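Long-range contacts in carboxylesterase (Uncultured bacterium, PDB 5GMX), which hydrolyses carboxylic esters and, as a family VIII carboxylesterase related to the serine beta-lactamases, also shows hydrolytic activity toward oxyimino cephalosporins: residues 203-208 with 254-259; 65-70 with 212-217; 180-185 with 260-265. One frame throughout, in Å; residues are numbered along the deposited sequence.

Interaction 1 (203-208 with 254-259); sequences IGLPAS and NDRAWR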
ATOM      1  N   ILE A 203      -5.550  -7.292  -5.429  1.00 12.74           N
ATOM      2  CA  ILE A 203      -5.296  -6.267  -6.427  1.00 16.57           C
ATOM      3  C   ILE A 203      -5.915  -6.774  -7.713  1.00 13.94           C
ATOM      4  O   ILE A 203      -5.372  -7.669  -8.361  1.00 15.91           O
ATOM      5  CB  ILE A 203      -3.799  -5.977  -6.602  1.00 12.57           C
ATOM      6  CG1 ILE A 203      -3.183  -5.561  -5.260  1.00 11.54           C
ATOM      7  CG2 ILE A 203      -3.591  -4.878  -7.651  1.00 14.08           C
ATOM      8  CD1 ILE A 203      -1.668  -5.523  -5.264  1.00 15.87           C
ATOM      9  N   GLY A 204      -7.076  -6.223  -8.057  1.00 17.18           N
ATOM     10  CA  GLY A 204      -7.923  -6.818  -9.074  1.00 16.66           C
ATOM     11  C   GLY A 204      -8.864  -7.773  -8.363  1.00 17.24           C
ATOM     12  O   GLY A 204      -8.495  -8.908  -8.062  1.00 18.14           O
ATOM     13  N   LEU A 205     -10.065  -7.303  -8.043  1.00 16.54           N
ATOM     14  CA  LEU A 205     -10.999  -8.108  -7.262  1.00 17.43           C
ATOM     15  C   LEU A 205     -11.882  -8.989  -8.155  1.00 18.12           C
ATOM     16  O   LEU A 205     -12.626  -8.473  -8.993  1.00 19.92           O
ATOM     17  CB  LEU A 205     -11.871  -7.202  -6.391  1.00 16.52           C
ATOM     18  CG  LEU A 205     -12.770  -7.937  -5.398  1.00 18.96           C
ATOM     19  CD1 LEU A 205     -11.930  -8.550  -4.281  1.00 15.20           C
ATOM     20  CD2 LEU A 205     -13.822  -7.007  -4.849  1.00 18.27           C
ATOM     21  N   PRO A 206     -11.807 -10.319  -7.978  1.00 18.45           N
ATOM     22  CA  PRO A 206     -12.675 -11.248  -8.727  1.00 22.25           C
ATOM     23  C   PRO A 206     -14.159 -10.958  -8.485  1.00 19.97           C
ATOM     24  O   PRO A 206     -14.523 -10.629  -7.358  1.00 19.57           O
ATOM     25  CB  PRO A 206     -12.296 -12.629  -8.163  1.00 17.85           C
ATOM     26  CG  PRO A 206     -10.924 -12.445  -7.567  1.00 22.35           C
ATOM     27  CD  PRO A 206     -10.911 -11.027  -7.043  1.00 17.99           C
ATOM     28  N   ALA A 207     -15.001 -11.095  -9.506  1.00 18.36           N
ATOM     29  CA  ALA A 207     -16.437 -10.827  -9.345  1.00 23.22           C
ATOM     30  C   ALA A 207     -17.056 -11.598  -8.167  1.00 18.34           C
ATOM     31  O   ALA A 207     -17.878 -11.058  -7.418  1.00 21.20           O
ATOM     32  CB  ALA A 207     -17.184 -11.151 -10.630  1.00 24.06           C
ATOM     33  N   SER A 208     -16.634 -12.845  -7.992  1.00 19.71           N
ATOM     34  CA  SER A 208     -17.157 -13.698  -6.919  1.00 24.28           C
ATOM     35  C   SER A 208     -16.968 -13.123  -5.509  1.00 24.44           C
ATOM     36  O   SER A 208     -17.662 -13.529  -4.572  1.00 24.90           O
ATOM     37  CB  SER A 208     -16.516 -15.087  -6.997  1.00 21.52           C
ATOM     38  OG  SER A 208     -15.103 -15.025  -6.893  1.00 25.40           O
ATOM     39  N   ASN A 254     -16.324   3.053  -5.280  1.00 24.62           N
ATOM     40  CA  ASN A 254     -17.634   2.406  -5.286  1.00 24.92           C
ATOM     41  C   ASN A 254     -18.051   1.942  -6.681  1.00 24.68           C
ATOM     42  O   ASN A 254     -19.175   1.485  -6.887  1.00 26.44           O
ATOM     43  CB  ASN A 254     -18.687   3.357  -4.713  1.00 24.63           C
ATOM     44  CG  ASN A 254     -18.390   3.766  -3.271  1.00 26.77           C
ATOM     45  OD1 ASN A 254     -17.887   2.972  -2.470  1.00 27.44           O
ATOM     46  ND2 ASN A 254     -18.694   5.012  -2.942  1.00 24.23           N
ATOM     47  N   ASP A 255     -17.131   2.049  -7.631  1.00 22.61           N
ATOM     48  CA  ASP A 255     -17.377   1.625  -9.001  1.00 19.34           C
ATOM     49  C   ASP A 255     -16.733   0.271  -9.243  1.00 20.13           C
ATOM     50  O   ASP A 255     -15.563   0.070  -8.922  1.00 22.23           O
ATOM     51  CB  ASP A 255     -16.858   2.688  -9.977  1.00 23.27           C
ATOM     52  CG  ASP A 255     -16.997   2.281 -11.434  1.00 27.69           C
ATOM     53  OD1 ASP A 255     -18.033   2.592 -12.061  1.00 32.00           O
ATOM     54  OD2 ASP A 255     -16.060   1.644 -11.958  1.00 35.47           O
ATOM     55  N   ARG A 256     -17.517  -0.667  -9.770  1.00 19.31           N
ATOM     56  CA  ARG A 256     -17.062  -2.043  -9.955  1.00 21.96           C
ATOM     57  C   ARG A 256     -15.887  -2.136 -10.920  1.00 21.98           C
ATOM     58  O   ARG A 256     -14.983  -2.938 -10.708  1.00 20.39           O
ATOM     59  CB  ARG A 256     -18.220  -2.938 -10.432  1.00 18.34           C
ATOM     60  CG  ARG A 256     -17.802  -4.313 -10.966  1.00 19.23           C
ATOM     61  CD  ARG A 256     -17.132  -5.210  -9.909  1.00 17.68           C
ATOM     62  NE  ARG A 256     -16.466  -6.357 -10.532  1.00 21.14           N
ATOM     63  CZ  ARG A 256     -15.510  -7.086  -9.956  1.00 23.54           C
ATOM     64  NH1 ARG A 256     -15.084  -6.798  -8.731  1.00 20.63           N
ATOM     65  NH2 ARG A 256     -14.959  -8.094 -10.619  1.00 18.34           N
ATOM     66  N   ALA A 257     -15.894  -1.323 -11.975  1.00 20.13           N
ATOM     67  CA  ALA A 257     -14.820  -1.374 -12.968  1.00 22.98           C
ATOM     68  C   ALA A 257     -13.479  -1.021 -12.329  1.00 19.01           C
ATOM     69  O   ALA A 257     -12.446  -1.604 -12.658  1.00 18.12           O
ATOM     70  CB  ALA A 257     -15.121  -0.439 -14.143  1.00 17.25           C
ATOM     71  N   TRP A 258     -13.509  -0.079 -11.397  1.00 19.18           N
ATOM     72  CA  TRP A 258     -12.312   0.299 -10.653  1.00 21.34           C
ATOM     73  C   TRP A 258     -11.796  -0.893  -9.839  1.00 19.32           C
ATOM     74  O   TRP A 258     -10.634  -1.284  -9.958  1.00 15.75           O
ATOM     75  CB  TRP A 258     -12.620   1.502  -9.754  1.00 16.64           C
ATOM     76  CG  TRP A 258     -11.584   1.835  -8.711  1.00 17.14           C
ATOM     77  CD1 TRP A 258     -11.574   1.420  -7.409  1.00 16.49           C
ATOM     78  CD2 TRP A 258     -10.438   2.690  -8.868  1.00 16.96           C
ATOM     79  NE1 TRP A 258     -10.487   1.947  -6.751  1.00 16.88           N
ATOM     80  CE2 TRP A 258      -9.775   2.732  -7.623  1.00 16.55           C
ATOM     81  CE3 TRP A 258      -9.904   3.413  -9.941  1.00 22.09           C
ATOM     82  CZ2 TRP A 258      -8.607   3.463  -7.423  1.00 18.04           C
ATOM     83  CZ3 TRP A 258      -8.742   4.143  -9.740  1.00 15.31           C
ATOM     84  CH2 TRP A 258      -8.110   4.166  -8.487  1.00 19.06           C
ATOM     85  N   ARG A 259     -12.676  -1.501  -9.053  1.00 16.18           N
ATOM     86  CA  ARG A 259     -12.294  -2.645  -8.230  1.00 19.06           C
ATOM     87  C   ARG A 259     -11.817  -3.847  -9.059  1.00 16.26           C
ATOM     88  O   ARG A 259     -10.947  -4.595  -8.627  1.00 16.70           O
ATOM     89  CB  ARG A 259     -13.467  -3.062  -7.341  1.00 15.19           C
ATOM     90  CG  ARG A 259     -13.921  -1.957  -6.414  1.00 14.94           C
ATOM     91  CD  ARG A 259     -14.899  -2.458  -5.366  1.00 20.51           C
ATOM     92  NE  ARG A 259     -16.123  -2.981  -5.952  1.00 18.59           N
ATOM     93  CZ  ARG A 259     -17.202  -2.247  -6.192  1.00 24.75           C
ATOM     94  NH1 ARG A 259     -17.195  -0.953  -5.902  1.00 25.44           N
ATOM     95  NH2 ARG A 259     -18.279  -2.800  -6.732  1.00 24.29           N
TER
HETATM   96  O   HOH W   1      -8.767  -4.267  -6.774  1.00 16.45           O
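The carbonyl oxygen of Leu-205 is gripped twice, by both terminal nitrogens of one guanidinium. Arg-256 approaches end-on, with NH2 2.9 Å and NH1 3.0 Å from Leu-205 O. The two bonds are not equivalent: NH2 lies in the carbonyl plane, whereas NH1 stands above it, and both are bent, as they must be when two N-H groups converge on one atom. Arginine suits the place because its side chain, anti to the backbone N at CG and bent at chi2 (63°), is long enough to leave the helix and bring a flat, forked donor to the loop. Asp-210 forms salt bridges with NH1 of Arg-256 and with NH2 of Arg-259; it thus bridges the two arginines with its two oxygens and probably offsets part of their positive charge.

A second carbonyl reverses the roles. Arg-259 O accepts the backbone N-H of Leu-205 at 2.9 Å, nearly straight (171°) and in the carbonyl plane; a water also donates to it while accepting from Gly-204 N. Within this beta-lactamase-type fold, the bonds tie the loop that follows strand 201-202 to the short helix 256-260. Asp-255, immediately before the helix, is its N-cap: OD2 accepts from Trp-258 N at 3.1 Å through its anti lone pair.

Around the polar bonds the packing is light. Leu-205 crosses Arg-256 at about a right angle; its CB stands 3.6 Å from Arg-259 O, and its branched end also meets Leu-66 and Val-213, as befits a buried leucine. Ala-207 lays its CA over one face of the Arg-256 guanidinium, with its CB 3.8 Å from Arg-256 NH2. At Gly-204 a CB would be jammed against the preceding carbonyl, so the backbone angles by themselves call for glycine.

Interaction 2 (65-70 with 212-217); sequences TLINTY and RVAEML
Selenomethionine Met-216 sets CG anti to its backbone N (chi1 -176°), then bends at chi2 and chi3, so that its CE methyl reaches Ile-67, Asn-68 and Tyr-70. Ile-67 places CG1 anti to its own N and crosses Met-216 at about a right angle. In this beta-lactamase-type fold, segment 212-217 runs alongside edge strand 67-68 of the three-stranded sheet, joined to the residue before it by a single beta bridge, Leu-66 with Val-213. Leu-66 N donates to Arg-212 O at 2.9 Å, and Ala-214 N donates to Leu-66 O at 2.7 Å, nearly along the C=O axis. Bonding both residues that flank Val-213 is the parallel-bridge pattern.

Leu-66 CD1 lies 3.7 Å above the centre of the Arg-212 guanidinium; that group is held by Asp-64 O, Asn-199 O and a salt bridge with Glu-209. Compact Ala-214 sets its CB 3.6 Å from Thr-65 CG2, where the two segments run close together.

The unbranched Met-216 chain, with selenium in place of sulfur, is flexible enough for its fit. Tyr-70, which lines the pocket of bound phenylmethanesulfonic acid, meets Met-216 tip to tip, while its OH bonds to Thr-249 O. Asn-68 ND2 stands 3.0 Å above the Tyr-70 ring centre and bonds to Ala-266 O; Asn-68 OD1 accepts from Trp-258 NE1. Met-216 CE is 3.1 Å from Asn-68 O and 3.3 Å from Asn-68 CB.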
ATOM      1  N   THR A  65     -15.415  -8.516   5.280  1.00 13.74           N
ATOM      2  CA  THR A  65     -15.711  -7.277   4.563  1.00 18.76           C
ATOM      3  C   THR A  65     -14.427  -6.643   4.008  1.00 13.93           C
ATOM      4  O   THR A  65     -13.396  -6.608   4.681  1.00 15.01           O
ATOM      5  CB  THR A  65     -16.461  -6.273   5.475  1.00 15.72           C
ATOM      6  OG1 THR A  65     -17.762  -6.794   5.775  1.00 19.81           O
ATOM      7  CG2 THR A  65     -16.622  -4.918   4.797  1.00 11.69           C
ATOM      8  N   LEU A  66     -14.497  -6.180   2.762  1.00 11.49           N
ATOM      9  CA  LEU A  66     -13.374  -5.521   2.094  1.00 15.72           C
ATOM     10  C   LEU A  66     -13.639  -4.033   1.834  1.00 18.26           C
ATOM     11  O   LEU A  66     -14.785  -3.611   1.710  1.00 16.53           O
ATOM     12  CB  LEU A  66     -13.076  -6.206   0.757  1.00 12.04           C
ATOM     13  CG  LEU A  66     -12.759  -7.702   0.813  1.00 15.92           C
ATOM     14  CD1 LEU A  66     -12.893  -8.278  -0.572  1.00  9.06           C
ATOM     15  CD2 LEU A  66     -11.355  -7.933   1.363  1.00 14.26           C
ATOM     16  N   ILE A  67     -12.571  -3.254   1.717  1.00 14.74           N
ATOM     17  CA  ILE A  67     -12.680  -1.836   1.380  1.00 19.62           C
ATOM     18  C   ILE A  67     -11.464  -1.411   0.551  1.00 12.24           C
ATOM     19  O   ILE A  67     -10.382  -1.995   0.671  1.00 14.23           O
ATOM     20  CB  ILE A  67     -12.795  -0.949   2.659  1.00 19.07           C
ATOM     21  CG1 ILE A  67     -13.291   0.466   2.330  1.00 20.87           C
ATOM     22  CG2 ILE A  67     -11.480  -0.907   3.426  1.00 13.30           C
ATOM     23  CD1 ILE A  67     -14.675   0.517   1.677  1.00 19.84           C
ATOM     24  N   ASN A  68     -11.651  -0.417  -0.309  1.00 17.53           N
ATOM     25  CA  ASN A  68     -10.533   0.180  -1.028  1.00 14.75           C
ATOM     26  C   ASN A  68      -9.531   0.768  -0.035  1.00 16.53           C
ATOM     27  O   ASN A  68      -9.910   1.472   0.899  1.00 19.25           O
ATOM     28  CB  ASN A  68     -11.032   1.252  -1.991  1.00 16.16           C
ATOM     29  CG  ASN A  68      -9.994   1.641  -3.020  1.00 19.70           C
ATOM     30  OD1 ASN A  68      -9.937   1.059  -4.097  1.00 22.86           O
ATOM     31  ND2 ASN A  68      -9.163   2.623  -2.689  1.00 18.74           N
ATOM     32  N   THR A  69      -8.251   0.473  -0.223  1.00 16.49           N
ATOM     33  CA  THR A  69      -7.234   0.928   0.725  1.00 16.16           C
ATOM     34  C   THR A  69      -6.333   2.024   0.159  1.00 15.92           C
ATOM     35  O   THR A  69      -5.409   2.471   0.833  1.00 19.37           O
ATOM     36  CB  THR A  69      -6.338  -0.233   1.181  1.00 18.29           C
ATOM     37  OG1 THR A  69      -5.676  -0.798   0.043  1.00 16.97           O
ATOM     38  CG2 THR A  69      -7.171  -1.316   1.881  1.00 16.93           C
ATOM     39  N   TYR A  70      -6.610   2.452  -1.070  1.00 16.76           N
ATOM     40  CA  TYR A  70      -5.819   3.485  -1.740  1.00 18.06           C
ATOM     41  C   TYR A  70      -4.319   3.210  -1.651  1.00 17.11           C
ATOM     42  O   TYR A  70      -3.897   2.092  -1.915  1.00 19.51           O
ATOM     43  CB  TYR A  70      -6.174   4.860  -1.178  1.00 15.27           C
ATOM     44  CG  TYR A  70      -7.578   5.247  -1.575  1.00 19.69           C
ATOM     45  CD1 TYR A  70      -7.845   5.715  -2.856  1.00 23.02           C
ATOM     46  CD2 TYR A  70      -8.641   5.099  -0.693  1.00 25.09           C
ATOM     47  CE1 TYR A  70      -9.128   6.050  -3.243  1.00 23.52           C
ATOM     48  CE2 TYR A  70      -9.931   5.433  -1.068  1.00 26.71           C
ATOM     49  CZ  TYR A  70     -10.165   5.912  -2.344  1.00 28.66           C
ATOM     50  OH  TYR A  70     -11.442   6.248  -2.726  1.00 33.69           O
ATOM     51  N   ARG A 212     -18.500  -8.595  -1.050  1.00 15.53           N
ATOM     52  CA  ARG A 212     -17.907  -8.336   0.260  1.00 15.85           C
ATOM     53  C   ARG A 212     -17.515  -6.874   0.464  1.00 16.69           C
ATOM     54  O   ARG A 212     -17.177  -6.472   1.576  1.00 15.77           O
ATOM     55  CB  ARG A 212     -16.679  -9.224   0.470  1.00 18.34           C
ATOM     56  CG  ARG A 212     -16.984 -10.715   0.445  1.00 19.63           C
ATOM     57  CD  ARG A 212     -15.713 -11.526   0.243  1.00 17.76           C
ATOM     58  NE  ARG A 212     -14.706 -11.163   1.238  1.00 16.89           N
ATOM     59  CZ  ARG A 212     -13.442 -11.561   1.202  1.00 15.07           C
ATOM     60  NH1 ARG A 212     -13.018 -12.346   0.223  1.00 13.95           N
ATOM     61  NH2 ARG A 212     -12.607 -11.177   2.155  1.00 17.71           N
ATOM     62  N   VAL A 213     -17.539  -6.079  -0.604  1.00 17.75           N
ATOM     63  CA  VAL A 213     -17.035  -4.709  -0.515  1.00 16.20           C
ATOM     64  C   VAL A 213     -17.983  -3.782   0.247  1.00 18.01           C
ATOM     65  O   VAL A 213     -19.178  -3.715  -0.037  1.00 20.73           O
ATOM     66  CB  VAL A 213     -16.761  -4.113  -1.914  1.00 17.78           C
ATOM     67  CG1 VAL A 213     -16.212  -2.702  -1.794  1.00 20.53           C
ATOM     68  CG2 VAL A 213     -15.774  -4.978  -2.658  1.00 17.01           C
ATOM     69  N   ALA A 214     -17.433  -3.072   1.226  1.00 14.84           N
ATOM     70  CA  ALA A 214     -18.181  -2.058   1.948  1.00 16.17           C
ATOM     71  C   ALA A 214     -18.247  -0.797   1.109  1.00 18.72           C
ATOM     72  O   ALA A 214     -17.569  -0.694   0.095  1.00 17.55           O
ATOM     73  CB  ALA A 214     -17.535  -1.766   3.288  1.00 15.36           C
ATOM     74  N   GLU A 215     -19.041   0.171   1.545  1.00 24.18           N
ATOM     75  CA  GLU A 215     -19.205   1.416   0.800  1.00 19.81           C
ATOM     76  C   GLU A 215     -18.216   2.463   1.278  1.00 22.60           C
ATOM     77  O   GLU A 215     -18.139   2.755   2.472  1.00 24.76           O
ATOM     78  CB  GLU A 215     -20.636   1.935   0.942  1.00 24.20           C
ATOM     79  CG  GLU A 215     -20.895   3.266   0.263  1.00 34.12           C
ATOM     80  CD  GLU A 215     -22.244   3.863   0.644  1.00 44.55           C
ATOM     81  OE1 GLU A 215     -22.899   3.335   1.576  1.00 43.26           O
ATOM     82  OE2 GLU A 215     -22.657   4.851  -0.001  1.00 41.80           O
HETATM   83  N   MSE A 216     -17.452   3.028   0.349  1.00 22.18           N
HETATM   84  CA  MSE A 216     -16.502   4.069   0.713  1.00 23.68           C
HETATM   85  C   MSE A 216     -17.224   5.391   0.975  1.00 27.03           C
HETATM   86  O   MSE A 216     -18.124   5.769   0.233  1.00 27.80           O
HETATM   87  CB  MSE A 216     -15.459   4.258  -0.375  1.00 24.02           C
HETATM   88  CG  MSE A 216     -14.393   5.269   0.020  1.00 35.97           C
HETATM   89 SE   MSE A 216     -13.232   4.510   1.401  1.00 56.38          SE
HETATM   90  CE  MSE A 216     -12.442   3.189   0.275  1.00 26.57           C
ATOM     91  N   LEU A 217     -16.832   6.096   2.030  1.00 29.90           N
ATOM     92  CA  LEU A 217     -17.519   7.333   2.394  1.00 32.23           C
ATOM     93  C   LEU A 217     -16.580   8.542   2.423  1.00 25.51           C
ATOM     94  O   LEU A 217     -15.573   8.545   3.132  1.00 27.92           O
ATOM     95  CB  LEU A 217     -18.210   7.169   3.750  1.00 22.58           C
ATOM     96  CG  LEU A 217     -19.018   5.876   3.868  1.00 29.71           C
ATOM     97  CD1 LEU A 217     -19.487   5.641   5.297  1.00 29.73           C
ATOM     98  CD2 LEU A 217     -20.186   5.863   2.898  1.00 32.14           C
TER
HETATM   99  O   HOH W   2     -19.522  -6.907   4.044  1.00 25.92           O

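Interaction 3 (180-185 with 260-265); sequences TKSLGQ and AAEVPG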
ATOM      1  N   THR A 180       4.041 -13.479 -17.778  1.00 23.10           N
ATOM      2  CA  THR A 180       3.124 -14.605 -17.708  1.00 25.29           C
ATOM      3  C   THR A 180       1.957 -14.314 -16.764  1.00 28.02           C
ATOM      4  O   THR A 180       0.886 -14.897 -16.897  1.00 28.63           O
ATOM      5  CB  THR A 180       3.854 -15.868 -17.229  1.00 25.06           C
ATOM      6  OG1 THR A 180       4.486 -15.602 -15.971  1.00 36.95           O
ATOM      7  CG2 THR A 180       4.917 -16.288 -18.247  1.00 22.55           C
ATOM      8  N   LYS A 181       2.162 -13.409 -15.809  1.00 22.95           N
ATOM      9  CA  LYS A 181       1.128 -13.081 -14.819  1.00 22.03           C
ATOM     10  C   LYS A 181       0.944 -11.580 -14.612  1.00 21.34           C
ATOM     11  O   LYS A 181       1.887 -10.808 -14.774  1.00 22.03           O
ATOM     12  CB  LYS A 181       1.457 -13.743 -13.482  1.00 24.36           C
ATOM     13  CG  LYS A 181       1.455 -15.257 -13.522  1.00 33.85           C
ATOM     14  CD  LYS A 181       2.435 -15.835 -12.528  1.00 39.03           C
ATOM     15  CE  LYS A 181       2.495 -17.353 -12.637  1.00 47.18           C
ATOM     16  NZ  LYS A 181       1.131 -17.947 -12.553  1.00 47.41           N
ATOM     17  N   SER A 182      -0.262 -11.169 -14.236  1.00 12.35           N
ATOM     18  CA  SER A 182      -0.501  -9.769 -13.891  1.00 19.46           C
ATOM     19  C   SER A 182       0.135  -9.450 -12.530  1.00 17.77           C
ATOM     20  O   SER A 182       0.526 -10.367 -11.801  1.00 17.31           O
ATOM     21  CB  SER A 182      -1.997  -9.465 -13.864  1.00 16.00           C
ATOM     22  OG  SER A 182      -2.606 -10.091 -12.751  1.00 17.83           O
ATOM     23  N   LEU A 183       0.239  -8.169 -12.177  1.00 17.37           N
ATOM     24  CA  LEU A 183       0.830  -7.833 -10.881  1.00 16.46           C
ATOM     25  C   LEU A 183      -0.032  -8.380  -9.741  1.00 14.83           C
ATOM     26  O   LEU A 183       0.494  -8.876  -8.742  1.00 16.26           O
ATOM     27  CB  LEU A 183       1.010  -6.322 -10.704  1.00 17.65           C
ATOM     28  CG  LEU A 183       1.650  -6.126  -9.314  1.00 23.20           C
ATOM     29  CD1 LEU A 183       3.159  -6.321  -9.321  1.00 18.99           C
ATOM     30  CD2 LEU A 183       1.274  -4.852  -8.632  1.00 29.30           C
ATOM     31  N   GLY A 184      -1.354  -8.315  -9.910  1.00 15.86           N
ATOM     32  CA  GLY A 184      -2.284  -8.878  -8.946  1.00 13.82           C
ATOM     33  C   GLY A 184      -2.090 -10.368  -8.678  1.00 18.15           C
ATOM     34  O   GLY A 184      -2.196 -10.826  -7.532  1.00 16.35           O
ATOM     35  N   GLN A 185      -1.813 -11.132  -9.730  1.00 13.71           N
ATOM     36  CA  GLN A 185      -1.595 -12.566  -9.579  1.00 16.86           C
ATOM     37  C   GLN A 185      -0.233 -12.864  -8.959  1.00 16.18           C
ATOM     38  O   GLN A 185      -0.074 -13.860  -8.261  1.00 19.31           O
ATOM     39  CB  GLN A 185      -1.733 -13.287 -10.916  1.00 19.29           C
ATOM     40  CG  GLN A 185      -3.066 -13.097 -11.598  1.00 23.39           C
ATOM     41  CD  GLN A 185      -3.026 -13.581 -13.041  1.00 42.45           C
ATOM     42  OE1 GLN A 185      -2.524 -14.674 -13.326  1.00 41.96           O
ATOM     43  NE2 GLN A 185      -3.530 -12.756 -13.962  1.00 35.48           N
ATOM     44  N   ALA A 260     -12.379  -4.024 -10.248  1.00 15.59           N
ATOM     45  CA  ALA A 260     -12.057  -5.181 -11.079  1.00 17.42           C
ATOM     46  C   ALA A 260     -10.686  -5.037 -11.734  1.00 19.69           C
ATOM     47  O   ALA A 260     -10.029  -6.032 -12.043  1.00 20.42           O
ATOM     48  CB  ALA A 260     -13.139  -5.394 -12.153  1.00 18.36           C
ATOM     49  N   ALA A 261     -10.262  -3.795 -11.945  1.00 18.39           N
ATOM     50  CA  ALA A 261      -9.016  -3.508 -12.650  1.00 19.33           C
ATOM     51  C   ALA A 261      -7.793  -3.737 -11.777  1.00 17.70           C
ATOM     52  O   ALA A 261      -7.910  -4.051 -10.604  1.00 17.26           O
ATOM     53  CB  ALA A 261      -9.025  -2.066 -13.163  1.00 18.42           C
ATOM     54  N   GLU A 262      -6.611  -3.569 -12.349  1.00 18.73           N
ATOM     55  CA  GLU A 262      -5.405  -3.563 -11.534  1.00 18.64           C
ATOM     56  C   GLU A 262      -4.763  -2.178 -11.575  1.00 18.28           C
ATOM     57  O   GLU A 262      -4.178  -1.777 -12.575  1.00 19.09           O
ATOM     58  CB  GLU A 262      -4.430  -4.649 -11.983  1.00 18.91           C
ATOM     59  CG  GLU A 262      -4.975  -6.036 -11.707  1.00 18.11           C
ATOM     60  CD  GLU A 262      -3.918  -7.117 -11.776  1.00 20.78           C
ATOM     61  OE1 GLU A 262      -4.293  -8.311 -11.675  1.00 26.18           O
ATOM     62  OE2 GLU A 262      -2.721  -6.778 -11.896  1.00 19.66           O
ATOM     63  N   VAL A 263      -4.943  -1.435 -10.487  1.00 19.31           N
ATOM     64  CA  VAL A 263      -4.335  -0.118 -10.321  1.00 17.16           C
ATOM     65  C   VAL A 263      -3.597  -0.133  -8.995  1.00 17.91           C
ATOM     66  O   VAL A 263      -4.074   0.421  -8.003  1.00 21.59           O
ATOM     67  CB  VAL A 263      -5.387   1.016 -10.333  1.00 20.01           C
ATOM     68  CG1 VAL A 263      -4.708   2.381 -10.445  1.00 19.03           C
ATOM     69  CG2 VAL A 263      -6.353   0.831 -11.496  1.00 22.41           C
ATOM     70  N   PRO A 264      -2.423  -0.774  -8.972  1.00 17.69           N
ATOM     71  CA  PRO A 264      -1.713  -1.105  -7.729  1.00 17.53           C
ATOM     72  C   PRO A 264      -1.175   0.106  -6.949  1.00 19.22           C
ATOM     73  O   PRO A 264      -0.617  -0.069  -5.870  1.00 16.28           O
ATOM     74  CB  PRO A 264      -0.561  -1.991  -8.216  1.00 20.17           C
ATOM     75  CG  PRO A 264      -0.978  -2.462  -9.599  1.00 18.33           C
ATOM     76  CD  PRO A 264      -1.732  -1.300 -10.160  1.00 18.47           C
ATOM     77  N   GLY A 265      -1.331   1.315  -7.476  1.00 16.94           N
ATOM     78  CA  GLY A 265      -1.022   2.483  -6.676  1.00 17.81           C
ATOM     79  C   GLY A 265      -2.172   2.874  -5.753  1.00 18.98           C
ATOM     80  O   GLY A 265      -1.984   3.659  -4.827  1.00 17.45           O
TER
HETATM   81  O   HOH W   3      -0.721  -6.208 -13.888  1.00 19.19           O
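Segment 260-265 starts with Ala-260, the last residue of helix 256-260, and Ala-261 is the first to leave helical angles; its carbonyl is taken up by Asn-267. Glu-262 follows, and it makes the polar part of the contact. Its chain, extended beyond CG, drives the carboxylate straight at the start of helix 183-192. OE1 accepts from Ser-182 OG at 2.7 Å on its syn lone pair. OE2 takes the N-H of Gly-184 at 2.9 Å, from above the carboxylate plane, and a water that accepts from Leu-183 N also donates to OE2. Glutamate fits here: a negative group facing the first N-H groups of the helix, which no preceding turn can satisfy, would be favoured by the helix dipole, which probably helps keep it ionised. Ser-182 serves twice, because as N-cap its OG also accepts from Gln-185 N at 3.3 Å. Glycine at 184 gives room, since a CB there would clash with Glu-262 OE1.

Two residues on, Pro-264 gives the apolar part. Its ring atoms CB and CG both lie 3.4 Å from Leu-183 CD2, tighter than usual van der Waals contact, the rigid ring crossing the leucine obliquely. Gly-265 then offers its carbonyl to Lys-74 of the ligand pocket. Through Trp-138, helix 138-146 packs on the Leu-183/Pro-264 side of a contact that joins the start of helix 183-192 to the loop between helix 256-260 and strand 269-270.

Along the chain the six segments run 65-70, 180-185, 203-208, 212-217, 254-259, 260-265, so interaction 1 is nested within interaction 3 while interaction 2 crosses both. Segments 254-259 and 260-265 are continuous, taking interaction 1 directly into interaction 3, with centres about 11 Å apart. Interactions 1 and 2, their centres about 10 Å apart, touch: Trp-258 and Asn-254 probably hydrogen-bond Asn-68 and Met-216. The centres of interactions 2 and 3 are about 18 Å apart. Interactions 1 and 2 flank strands 201-202 and 67-68 of the small sheet, and interaction 3 lies on the loop leading into its strand 269-270. Together they join this sheet's surroundings to pocket residues Tyr-70 and Lys-74.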